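Local coordinates for ferric-siderophore receptor protein (Streptomyces coelicolor, PDB 2X4L) that probably binds ferric siderophores as the solute-binding receptor that hands them over for uptake into the cell, at residues V44-V49 with A110-I115. Residues are numbered along the deposited sequence; the frame is centred on the assembly and turned at random.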
# COMPACT_ATOMS: atom_id res chain seq x y z
N VAL A 44 -7.32 10.80 -24.40
CA VAL A 44 -7.03 9.95 -23.26
C VAL A 44 -5.59 9.48 -23.40
O VAL A 44 -5.21 8.96 -24.46
CB VAL A 44 -7.99 8.72 -23.19
CG1 VAL A 44 -7.63 7.80 -22.06
CG2 VAL A 44 -9.45 9.20 -23.00
N PRO A 45 -4.76 9.62 -22.34
CA PRO A 45 -3.31 9.22 -22.54
C PRO A 45 -3.16 7.74 -22.81
O PRO A 45 -3.72 6.91 -22.09
CB PRO A 45 -2.63 9.61 -21.24
CG PRO A 45 -3.73 9.90 -20.22
CD PRO A 45 -5.04 10.20 -21.02
N ALA A 46 -2.43 7.43 -23.86
CA ALA A 46 -2.10 6.13 -24.28
C ALA A 46 -0.81 5.71 -23.58
O ALA A 46 -0.60 4.50 -23.39
CB ALA A 46 -1.86 6.18 -25.77
N ASN A 47 0.08 6.68 -23.25
CA ASN A 47 1.44 6.30 -22.68
C ASN A 47 1.53 6.75 -21.25
O ASN A 47 1.98 7.86 -20.95
CB ASN A 47 2.55 7.00 -23.49
CG ASN A 47 2.61 6.55 -24.94
OD1 ASN A 47 1.96 5.59 -25.36
ND2 ASN A 47 3.35 7.26 -25.72
N ILE A 48 1.08 5.88 -20.35
CA ILE A 48 0.99 6.17 -18.96
C ILE A 48 2.26 5.61 -18.28
O ILE A 48 2.70 4.48 -18.61
CB ILE A 48 -0.26 5.43 -18.36
CG1 ILE A 48 -1.54 5.98 -19.02
CG2 ILE A 48 -0.29 5.61 -16.82
CD1 ILE A 48 -2.74 5.11 -18.64
N VAL A 49 2.82 6.39 -17.38
CA VAL A 49 3.87 5.87 -16.50
C VAL A 49 3.40 5.97 -15.08
O VAL A 49 2.81 6.99 -14.72
CB VAL A 49 5.18 6.66 -16.74
CG1 VAL A 49 6.25 6.35 -15.70
CG2 VAL A 49 5.71 6.41 -18.19
N ALA A 110 7.89 8.45 -24.43
CA ALA A 110 6.94 9.46 -24.86
C ALA A 110 5.75 9.61 -23.90
O ALA A 110 4.59 9.45 -24.22
CB ALA A 110 6.47 9.12 -26.31
N PRO A 111 6.05 9.83 -22.62
CA PRO A 111 5.04 9.76 -21.59
C PRO A 111 4.00 10.85 -21.73
O PRO A 111 4.32 12.02 -22.07
CB PRO A 111 5.82 9.95 -20.26
CG PRO A 111 7.01 10.76 -20.69
CD PRO A 111 7.35 10.26 -22.07
N GLU A 112 2.75 10.51 -21.46
CA GLU A 112 1.61 11.46 -21.54
C GLU A 112 1.07 11.83 -20.15
O GLU A 112 0.49 12.88 -19.95
CB GLU A 112 0.49 10.93 -22.45
CG GLU A 112 0.93 11.03 -23.94
CD GLU A 112 0.14 10.17 -24.83
OE1 GLU A 112 -0.35 9.09 -24.51
OE2 GLU A 112 0.09 10.59 -26.02
N VAL A 113 1.27 10.97 -19.16
CA VAL A 113 0.90 11.31 -17.76
C VAL A 113 1.71 10.36 -16.90
O VAL A 113 1.97 9.21 -17.24
CB VAL A 113 -0.68 11.14 -17.53
CG1 VAL A 113 -1.10 9.64 -17.65
CG2 VAL A 113 -1.13 11.78 -16.20
N LEU A 114 2.11 10.88 -15.75
CA LEU A 114 2.74 10.09 -14.64
C LEU A 114 1.74 10.04 -13.49
O LEU A 114 1.11 11.04 -13.11
CB LEU A 114 4.02 10.83 -14.22
CG LEU A 114 4.75 10.11 -13.10
CD1 LEU A 114 6.29 10.24 -13.25
CD2 LEU A 114 4.33 10.64 -11.71
N ILE A 115 1.60 8.85 -12.91
CA ILE A 115 0.55 8.65 -11.86
C ILE A 115 1.24 7.98 -10.65
O ILE A 115 1.88 6.93 -10.83
CB ILE A 115 -0.60 7.76 -12.39
CG1 ILE A 115 -1.08 8.25 -13.78
CG2 ILE A 115 -1.76 7.71 -11.30
CD1 ILE A 115 -2.32 7.42 -14.26
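Val-113 CG1 lies 3.7 Å from Pro-45 CG and also touches Ile-48 CG1, having been turned to the position between its own backbone N and carbonyl carbon (chi1 67°). On the same face of the sheet, Ile-48 CG2 meets Ile-115 CD1 at 3.7 Å. On the other face Val-49 CG2 packs more loosely beside the ring of Pro-111, at CB. Between the faces the parallel strands pair through Val-49, whose N donates to Val-113 O almost straight (177°) while its O accepts from Ile-115 N and a CA-H contact from Leu-114. Just before the strands begin, Glu-112 N donates to Asn-47 O at 2.8 Å, and Val-113 N, buried here, has no partner. The extended Glu-112 side chain reaches across to the loop 45-47, and its OE1 accepts from Ala-46 N (2.7 Å) and Asn-47 N (2.8 Å), one from each face of the carboxylate, tying the loop that leads into strand 48-51 to Glu-112. The Asn-47 amide stacks over that carboxylate, planes 27° apart; its ND2 donates to Ala-110 O, just past helix 103-108, at 2.9 Å, and its OD1 accepts from Lys-66. Here begin the middle strand 48-51 and its neighbour 113-118 of a five-stranded parallel sheet, consistent with the N-terminal lobe of a bacterial solute-binding protein: Tyr-106 of helix 103-108 covers Val-49, Pro-111 and Leu-114, Trp-29 of strand 29-32 covers Pro-45 and Val-113, and helix 52-60 packs on Ile-115.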